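Long-range contacts in aromatic-amino-acid:2-oxoglutarate transaminase (Candida albicans, PDB 6HND), which probably catalyses transamination of aromatic amino acids, and perhaps of 2-aminoadipate, with pyridoxal 5'-phosphate as cofactor: residues G165-L170 and R335-F339; N171-V176 and A361-S366; G346-G350 and T377-V381. All coordinates share one frame; numbering follows the deposited sequence.

Contact 1: G165-L170 and R335-F339. With PLP (pyridoxal-5'-phosphate), chain E.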
loop_
_atom_site.group_PDB
_atom_site.type_symbol
_atom_site.label_atom_id
_atom_site.label_comp_id
_atom_site.label_asym_id
_atom_site.label_seq_id
_atom_site.Cartn_x
_atom_site.Cartn_y
_atom_site.Cartn_z
ATOM N N GLY B 165 -1.556 7.622 0.360
ATOM C CA GLY B 165 -0.999 8.895 0.857
ATOM C C GLY B 165 -0.313 9.693 -0.227
ATOM O O GLY B 165 -0.356 9.297 -1.395
ATOM N N ALA B 166 0.342 10.777 0.146
ATOM C CA ALA B 166 0.996 11.691 -0.805
ATOM C C ALA B 166 2.167 10.992 -1.512
ATOM O O ALA B 166 2.248 11.078 -2.754
ATOM C CB ALA B 166 1.431 12.934 -0.086
ATOM N N SER B 167 3.035 10.331 -0.754
ATOM C CA SER B 167 4.233 9.618 -1.255
ATOM C C SER B 167 3.820 8.504 -2.230
ATOM O O SER B 167 4.461 8.345 -3.289
ATOM C CB SER B 167 5.050 9.111 -0.094
ATOM O OG SER B 167 5.462 10.198 0.731
ATOM N N ASP B 168 2.741 7.788 -1.924
ATOM C CA ASP B 168 2.120 6.838 -2.869
ATOM C C ASP B 168 1.651 7.547 -4.169
ATOM O O ASP B 168 1.926 7.007 -5.295
ATOM C CB ASP B 168 0.946 6.114 -2.209
ATOM C CG ASP B 168 0.501 4.967 -3.089
ATOM O OD1 ASP B 168 1.401 4.229 -3.537
ATOM O OD2 ASP B 168 -0.724 4.847 -3.352
ATOM N N GLY B 169 0.923 8.666 -4.050
ATOM C CA GLY B 169 0.512 9.500 -5.202
ATOM C C GLY B 169 1.698 9.966 -6.047
ATOM O O GLY B 169 1.631 9.870 -7.277
ATOM N N LEU B 170 2.767 10.437 -5.400
ATOM C CA LEU B 170 4.008 10.930 -6.057
ATOM C C LEU B 170 4.743 9.804 -6.801
ATOM O O LEU B 170 5.323 10.060 -7.871
ATOM C CB LEU B 170 4.921 11.540 -4.994
ATOM C CG LEU B 170 4.416 12.823 -4.335
ATOM C CD1 LEU B 170 5.361 13.226 -3.218
ATOM C CD2 LEU B 170 4.255 13.933 -5.363
ATOM N N ARG B 335 -2.732 16.141 -9.840
ATOM C CA ARG B 335 -2.743 16.700 -8.453
ATOM C C ARG B 335 -2.648 15.559 -7.430
ATOM O O ARG B 335 -3.472 14.608 -7.499
ATOM C CB ARG B 335 -3.993 17.534 -8.175
ATOM C CG ARG B 335 -4.066 18.006 -6.732
ATOM C CD ARG B 335 -5.347 18.757 -6.438
ATOM N NE ARG B 335 -5.469 19.246 -5.067
ATOM C CZ ARG B 335 -4.887 20.334 -4.584
ATOM N NH1 ARG B 335 -4.078 21.053 -5.341
ATOM N NH2 ARG B 335 -5.098 20.676 -3.321
ATOM N N VAL B 336 -1.687 15.649 -6.515
ATOM C CA VAL B 336 -1.564 14.688 -5.382
ATOM C C VAL B 336 -2.179 15.271 -4.104
ATOM O O VAL B 336 -1.733 16.349 -3.647
ATOM C CB VAL B 336 -0.085 14.321 -5.178
ATOM C CG1 VAL B 336 0.100 13.363 -3.998
ATOM C CG2 VAL B 336 0.468 13.738 -6.462
ATOM N N GLU B 337 -3.130 14.552 -3.522
ATOM C CA GLU B 337 -3.732 14.877 -2.207
ATOM C C GLU B 337 -3.423 13.761 -1.203
ATOM O O GLU B 337 -3.087 12.642 -1.657
ATOM C CB GLU B 337 -5.246 15.036 -2.335
ATOM C CG GLU B 337 -5.667 16.288 -3.071
ATOM C CD GLU B 337 -6.455 17.318 -2.274
ATOM O OE1 GLU B 337 -6.578 17.202 -1.024
ATOM O OE2 GLU B 337 -6.915 18.245 -2.900
ATOM N N THR B 338 -3.539 14.071 0.098
ATOM C CA THR B 338 -3.421 13.104 1.222
ATOM C C THR B 338 -4.401 13.489 2.346
ATOM O O THR B 338 -4.768 14.693 2.457
ATOM C CB THR B 338 -1.967 13.012 1.710
ATOM O OG1 THR B 338 -1.794 12.044 2.753
ATOM C CG2 THR B 338 -1.459 14.342 2.212
ATOM N N PHE B 339 -4.751 12.513 3.186
ATOM C CA PHE B 339 -5.509 12.727 4.440
ATOM C C PHE B 339 -4.518 12.794 5.596
ATOM O O PHE B 339 -4.978 12.894 6.729
ATOM C CB PHE B 339 -6.572 11.648 4.660
ATOM C CG PHE B 339 -7.678 11.651 3.633
ATOM C CD1 PHE B 339 -8.703 12.572 3.708
ATOM C CD2 PHE B 339 -7.678 10.746 2.584
ATOM C CE1 PHE B 339 -9.715 12.579 2.757
ATOM C CE2 PHE B 339 -8.675 10.772 1.626
ATOM C CZ PHE B 339 -9.700 11.685 1.715
HETATM N N1 PLP E . 4.810 15.869 0.163
HETATM C C2 PLP E . 5.005 16.873 1.009
HETATM C C2A PLP E . 5.375 18.192 0.422
HETATM C C3 PLP E . 4.828 16.691 2.409
HETATM O O3 PLP E . 5.031 17.748 3.252
HETATM C C4 PLP E . 4.458 15.414 2.906
HETATM C C4A PLP E . 4.178 15.249 4.352
HETATM C C5 PLP E . 4.246 14.378 1.971
HETATM C C6 PLP E . 4.453 14.657 0.641
HETATM C C5A PLP E . 3.946 12.956 2.368
HETATM O O4P PLP E . 2.585 12.707 2.811
HETATM P P PLP E . 2.118 11.193 3.152
HETATM O O1P PLP E . 2.823 10.274 2.162
HETATM O O2P PLP E . 0.603 11.314 3.004
HETATM O O3P PLP E . 2.545 10.920 4.558
HETATM O O HOH W 1 -2.194 10.622 -3.187
#

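Contact 2: N171-V176 and A361-S366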
loop_
_atom_site.group_PDB
_atom_site.type_symbol
_atom_site.label_atom_id
_atom_site.label_comp_id
_atom_site.label_asym_id
_atom_site.label_seq_id
_atom_site.Cartn_x
_atom_site.Cartn_y
_atom_site.Cartn_z
ATOM N N ASN B 171 4.757 8.599 -6.255
ATOM C CA ASN B 171 5.380 7.436 -6.928
ATOM C C ASN B 171 4.530 7.047 -8.143
ATOM O O ASN B 171 5.087 6.772 -9.200
ATOM C CB ASN B 171 5.582 6.271 -5.969
ATOM C CG ASN B 171 6.319 5.152 -6.659
ATOM O OD1 ASN B 171 7.442 5.395 -7.134
ATOM N ND2 ASN B 171 5.694 3.971 -6.735
ATOM N N LYS B 172 3.217 7.062 -7.986
ATOM C CA LYS B 172 2.263 6.817 -9.082
ATOM C C LYS B 172 2.514 7.834 -10.209
ATOM O O LYS B 172 2.505 7.442 -11.381
ATOM C CB LYS B 172 0.855 6.861 -8.495
ATOM C CG LYS B 172 0.446 5.619 -7.700
ATOM C CD LYS B 172 -0.838 5.830 -6.877
ATOM C CE LYS B 172 -1.593 4.544 -6.637
ATOM N NZ LYS B 172 -0.823 3.544 -5.839
ATOM N N ALA B 173 2.739 9.103 -9.872
ATOM C CA ALA B 173 2.904 10.192 -10.847
ATOM C C ALA B 173 4.265 10.070 -11.519
ATOM O O ALA B 173 4.329 10.264 -12.724
ATOM C CB ALA B 173 2.802 11.522 -10.153
ATOM N N ALA B 174 5.332 9.853 -10.758
ATOM C CA ALA B 174 6.678 9.631 -11.327
ATOM C C ALA B 174 6.597 8.461 -12.315
ATOM O O ALA B 174 7.052 8.611 -13.455
ATOM C CB ALA B 174 7.679 9.362 -10.239
ATOM N N ASP B 175 5.930 7.371 -11.938
ATOM C CA ASP B 175 5.815 6.176 -12.820
ATOM C C ASP B 175 5.061 6.535 -14.109
ATOM O O ASP B 175 5.537 6.153 -15.180
ATOM C CB ASP B 175 5.119 5.015 -12.127
ATOM C CG ASP B 175 4.920 3.840 -13.057
ATOM O OD1 ASP B 175 5.937 3.152 -13.342
ATOM O OD2 ASP B 175 3.775 3.671 -13.526
ATOM N N VAL B 176 3.930 7.235 -14.016
ATOM C CA VAL B 176 3.009 7.440 -15.162
ATOM C C VAL B 176 3.609 8.456 -16.133
ATOM O O VAL B 176 3.202 8.406 -17.313
ATOM C CB VAL B 176 1.587 7.842 -14.719
ATOM C CG1 VAL B 176 1.435 9.342 -14.463
ATOM C CG2 VAL B 176 0.556 7.405 -15.749
ATOM N N ALA B 361 -3.687 4.252 -16.414
ATOM C CA ALA B 361 -2.285 3.795 -16.404
ATOM C C ALA B 361 -1.837 3.644 -14.947
ATOM O O ALA B 361 -1.217 2.618 -14.648
ATOM C CB ALA B 361 -1.411 4.734 -17.195
ATOM N N VAL B 362 -2.194 4.575 -14.060
ATOM C CA VAL B 362 -1.886 4.453 -12.600
ATOM C C VAL B 362 -2.542 3.170 -12.055
ATOM O O VAL B 362 -1.893 2.414 -11.251
ATOM C CB VAL B 362 -2.279 5.697 -11.780
ATOM C CG1 VAL B 362 -2.143 5.458 -10.289
ATOM C CG2 VAL B 362 -1.460 6.918 -12.159
ATOM N N LYS B 363 -3.767 2.892 -12.469
ATOM C CA LYS B 363 -4.504 1.679 -12.036
ATOM C C LYS B 363 -3.666 0.436 -12.354
ATOM O O LYS B 363 -3.494 -0.417 -11.440
ATOM C CB LYS B 363 -5.891 1.577 -12.675
ATOM C CG LYS B 363 -6.797 0.541 -12.018
ATOM C CD LYS B 363 -7.398 -0.483 -12.960
ATOM C CE LYS B 363 -7.325 -1.913 -12.440
ATOM N NZ LYS B 363 -6.775 -2.865 -13.445
ATOM N N ASN B 364 -3.142 0.329 -13.580
ATOM C CA ASN B 364 -2.398 -0.881 -14.006
ATOM C C ASN B 364 -1.110 -0.974 -13.184
ATOM O O ASN B 364 -0.712 -2.128 -12.883
ATOM C CB ASN B 364 -2.188 -0.948 -15.521
ATOM C CG ASN B 364 -3.478 -1.070 -16.328
ATOM O OD1 ASN B 364 -4.464 -1.639 -15.867
ATOM N ND2 ASN B 364 -3.487 -0.510 -17.533
ATOM N N TYR B 365 -0.470 0.163 -12.828
ATOM C CA TYR B 365 0.750 0.199 -11.961
ATOM C C TYR B 365 0.401 -0.296 -10.551
ATOM O O TYR B 365 1.161 -1.090 -9.977
ATOM C CB TYR B 365 1.321 1.613 -11.821
ATOM C CG TYR B 365 2.616 1.729 -11.045
ATOM C CD1 TYR B 365 3.640 0.812 -11.212
ATOM C CD2 TYR B 365 2.835 2.773 -10.166
ATOM C CE1 TYR B 365 4.851 0.945 -10.560
ATOM C CE2 TYR B 365 4.035 2.917 -9.493
ATOM C CZ TYR B 365 5.060 2.013 -9.709
ATOM O OH TYR B 365 6.247 2.130 -9.050
ATOM N N SER B 366 -0.709 0.184 -9.989
ATOM C CA SER B 366 -1.142 -0.160 -8.616
ATOM C C SER B 366 -1.337 -1.673 -8.528
ATOM O O SER B 366 -0.977 -2.277 -7.484
ATOM C CB SER B 366 -2.376 0.584 -8.271
ATOM O OG SER B 366 -2.146 1.966 -8.428
#

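Contact 3: G346-G350 and T377-V381. With PLP (pyridoxal-5'-phosphate), chain E.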
loop_
_atom_site.group_PDB
_atom_site.type_symbol
_atom_site.label_atom_id
_atom_site.label_comp_id
_atom_site.label_asym_id
_atom_site.label_seq_id
_atom_site.Cartn_x
_atom_site.Cartn_y
_atom_site.Cartn_z
ATOM N N GLY B 346 -1.264 8.100 9.929
ATOM C CA GLY B 346 -1.414 6.655 10.179
ATOM C C GLY B 346 -2.504 6.032 9.317
ATOM O O GLY B 346 -2.550 4.795 9.253
ATOM N N LEU B 347 -3.347 6.840 8.661
ATOM C CA LEU B 347 -4.381 6.283 7.756
ATOM C C LEU B 347 -3.661 5.563 6.613
ATOM O O LEU B 347 -4.121 4.440 6.236
ATOM C CB LEU B 347 -5.283 7.372 7.174
ATOM C CG LEU B 347 -6.140 8.204 8.115
ATOM C CD1 LEU B 347 -6.929 9.184 7.283
ATOM C CD2 LEU B 347 -7.079 7.354 8.967
ATOM N N ARG B 348 -2.596 6.194 6.086
ATOM C CA ARG B 348 -1.974 5.825 4.782
ATOM C C ARG B 348 -3.082 5.870 3.707
ATOM O O ARG B 348 -3.435 4.824 3.161
ATOM C CB ARG B 348 -1.365 4.420 4.839
ATOM C CG ARG B 348 -0.221 4.206 5.816
ATOM C CD ARG B 348 1.034 4.930 5.392
ATOM N NE ARG B 348 0.883 6.318 5.786
ATOM C CZ ARG B 348 1.569 7.333 5.291
ATOM N NH1 ARG B 348 1.325 8.544 5.768
ATOM N NH2 ARG B 348 2.475 7.154 4.335
ATOM N N LEU B 349 -3.672 7.038 3.494
ATOM C CA LEU B 349 -4.821 7.266 2.593
ATOM C C LEU B 349 -4.704 8.647 1.969
ATOM O O LEU B 349 -4.346 9.592 2.673
ATOM C CB LEU B 349 -6.156 7.137 3.337
ATOM C CG LEU B 349 -7.366 6.964 2.414
ATOM C CD1 LEU B 349 -7.347 5.599 1.782
ATOM C CD2 LEU B 349 -8.664 7.179 3.168
ATOM N N GLY B 350 -4.918 8.708 0.658
ATOM C CA GLY B 350 -4.983 9.967 -0.090
ATOM C C GLY B 350 -5.713 9.758 -1.391
ATOM O O GLY B 350 -6.408 8.719 -1.525
ATOM N N THR B 377 -9.862 1.176 6.354
ATOM C CA THR B 377 -9.505 2.601 6.580
ATOM C C THR B 377 -10.388 3.480 5.703
ATOM O O THR B 377 -10.876 4.498 6.217
ATOM C CB THR B 377 -8.029 2.854 6.305
ATOM O OG1 THR B 377 -7.367 2.035 7.267
ATOM C CG2 THR B 377 -7.645 4.318 6.413
ATOM N N GLN B 378 -10.548 3.106 4.431
ATOM C CA GLN B 378 -11.472 3.782 3.489
ATOM C C GLN B 378 -12.860 3.809 4.132
ATOM O O GLN B 378 -13.551 4.812 3.979
ATOM C CB GLN B 378 -11.553 3.053 2.155
ATOM C CG GLN B 378 -10.302 3.165 1.311
ATOM C CD GLN B 378 -10.513 2.564 -0.058
ATOM O OE1 GLN B 378 -11.388 3.009 -0.818
ATOM N NE2 GLN B 378 -9.702 1.560 -0.384
ATOM N N THR B 379 -13.252 2.711 4.777
ATOM C CA THR B 379 -14.585 2.554 5.409
ATOM C C THR B 379 -14.679 3.562 6.557
ATOM O O THR B 379 -15.595 4.377 6.512
ATOM C CB THR B 379 -14.833 1.103 5.839
ATOM O OG1 THR B 379 -14.772 0.310 4.658
ATOM C CG2 THR B 379 -16.159 0.897 6.541
ATOM N N ILE B 380 -13.727 3.534 7.500
ATOM C CA ILE B 380 -13.739 4.434 8.683
ATOM C C ILE B 380 -13.684 5.885 8.194
ATOM O O ILE B 380 -14.505 6.692 8.642
ATOM C CB ILE B 380 -12.630 4.087 9.683
ATOM C CG1 ILE B 380 -12.923 2.752 10.374
ATOM C CG2 ILE B 380 -12.432 5.217 10.693
ATOM C CD1 ILE B 380 -11.766 2.243 11.205
ATOM N N VAL B 381 -12.788 6.209 7.275
ATOM C CA VAL B 381 -12.558 7.629 6.879
ATOM C C VAL B 381 -13.789 8.128 6.117
ATOM O O VAL B 381 -14.248 9.270 6.406
ATOM C CB VAL B 381 -11.236 7.831 6.112
ATOM C CG1 VAL B 381 -11.195 9.184 5.442
ATOM C CG2 VAL B 381 -10.031 7.638 7.023
HETATM N N1 PLP E . 4.810 15.869 0.163
HETATM C C2 PLP E . 5.005 16.873 1.009
HETATM C C2A PLP E . 5.375 18.192 0.422
HETATM C C3 PLP E . 4.828 16.691 2.409
HETATM O O3 PLP E . 5.031 17.748 3.252
HETATM C C4 PLP E . 4.458 15.414 2.906
HETATM C C4A PLP E . 4.178 15.249 4.352
HETATM C C5 PLP E . 4.246 14.378 1.971
HETATM C C6 PLP E . 4.453 14.657 0.641
HETATM C C5A PLP E . 3.946 12.956 2.368
HETATM O O4P PLP E . 2.585 12.707 2.811
HETATM P P PLP E . 2.118 11.193 3.152
HETATM O O1P PLP E . 2.823 10.274 2.162
HETATM O O2P PLP E . 0.603 11.314 3.004
HETATM O O3P PLP E . 2.545 10.920 4.558
#

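Contact 1: G165-L170 and R335-F339
PLP O2P, one phosphate oxygen of the cofactor, is held jointly by T338 and A166, which also pack CB against CB. The hydroxyl OG1 of T338 donates a short bond of 2.5 Å to PLP O2P, and the amide N of A166 donates another of 2.9 Å to the same PLP O2P, nearly straight at 176°. This is the phosphate cup of a fold-type I aminotransferase: the start of helix 166-177, with G165 at its N-cap, meets the end of strand 333-338 of the large domain's central sheet. T338 chi1 of -177° sets OG1 opposite its own N and aims it at the phosphate; S340 also bonds this hydroxyl. S167 takes the next oxygen with two donors, its N at 2.9 Å and its OG at 3.0 Å from PLP O1P. The helix dipole would be expected to help stabilise the phosphate charge.

Deeper along the helix the contact turns apolar. Helix 166-170 and strand 335-338 run roughly antiparallel, 159° between their directions, and V336 points at the helix where G169 has no side chain, so the backbones approach closely. V336 CG1 lies 3.4 Å from the carbonyl O of A166, while V336 CG2 meets L170 CD2 at 3.9 Å, the two side chains crossing at about a right angle. A water lies within hydrogen-bonding distance of both G165 O and E337 O. On the strand's other side, away from the helix, E337 OE2, which Y285 also bonds, is gripped side-on by R335: NE and NH2 both reach it, from the same face of the carboxylate.

Contact 2: N171-V176 and A361-S366
D175 lies flat on Y365, and this is the tight part of the contact; Y365 buries more area here than any other residue. The carboxylate and ring planes are only 9° apart, with D175 CG 3.5 Å above the ring plane and over its centre; D175 CB adds a CH-pi contact to the same ring, 3.8 Å from the centroid. D175 OD1 has its charge partners outside, R15 and R11, which probably keep the acid ionised even though it rests on an aromatic face. At the ring's edge N171 ND2 donates to Y365 OH at 3.0 Å, giving the phenol end one polar tie, bent (144°) and tilted from the amide plane. These are two helices of the large domain of a fold-type I aminotransferase, crossing beside its central mixed sheet: the axes of 171-176 and 361-366 come within 9.7 Å at 112°, and both helices touch F161 on strand 158-163. V369 of the second subunit packs on N171 and Y365. V176 CG2 meets A361 CB at 3.6 Å, but V176 CB stays a looser 4.1 Å from V362 CG2, and the partly exposed K363 points away from the partner helix. The K172 chain passes V362 CG1 at about a right angle and bends at its last torsion, bringing NZ beside S366 and into a salt bridge with D168.

Contact 3: G346-G350 and T377-V381
L347 reaches from the loop ahead of strand 350-355 into the side of helix 375-388, where T377 and V381 receive it. Its CB starts against T377 CG2, 3.9 Å away, and that methyl also lies 3.5 Å from the carbonyl L347 O. Next, L347 CG comes 4.1 Å from V381 CG2. The two methyls divide the work: L347 CD1 presses on V381 CG2 at 3.5 Å, tighter than usual for two carbons, while L347 CD2 touches that methyl and also T377 CG2, the latter at 4.0 Å. The meeting with V381 is tip to tip. L349 does the same with the other branch, its CD2 3.9 Å from V381 CG1, so V381 sits with one methyl on each leucine. L349 CD1 lies 3.9 Å from Q378 CG, across that chain, whose amide is occupied by H136 and A373. Between the leucines, R348, the phosphate-binding arginine of the PLP site, turns the other way: NH1 donates to PLP O3P at 2.9 Å and 171°. Helix 375-388 backs this loop at the dimer interface, where S374 of the second subunit bonds both L347 O and T377 OG1. Across the contact the chemistry is almost wholly aliphatic, which implies that shape and burial join loop to helix while the arginine serves the phosphate.

How the contacts relate
All three contacts are buried, but contact 1 is the most central, about 6 Å from the chain's centre to its own, against about 17 Å for contact 2 and 16 Å for contact 3. Contacts 1 and 2 share helix 166-177: its first turn faces strand and phosphate, its later turns a second helix. Contacts 1 and 3 bind different oxygens of the same phosphate, O2P and O1P in contact 1 and O3P in contact 3, and join directly, F339 N lying 3.0 Å from L349 O in a probable hydrogen bond. Contact 1 mixes anion binding with aliphatic packing; contact 2 stacks a carboxylate on a ring; in contact 3 the packing lies between the segments while R348 points away to the phosphate. Each contact also touches the second subunit.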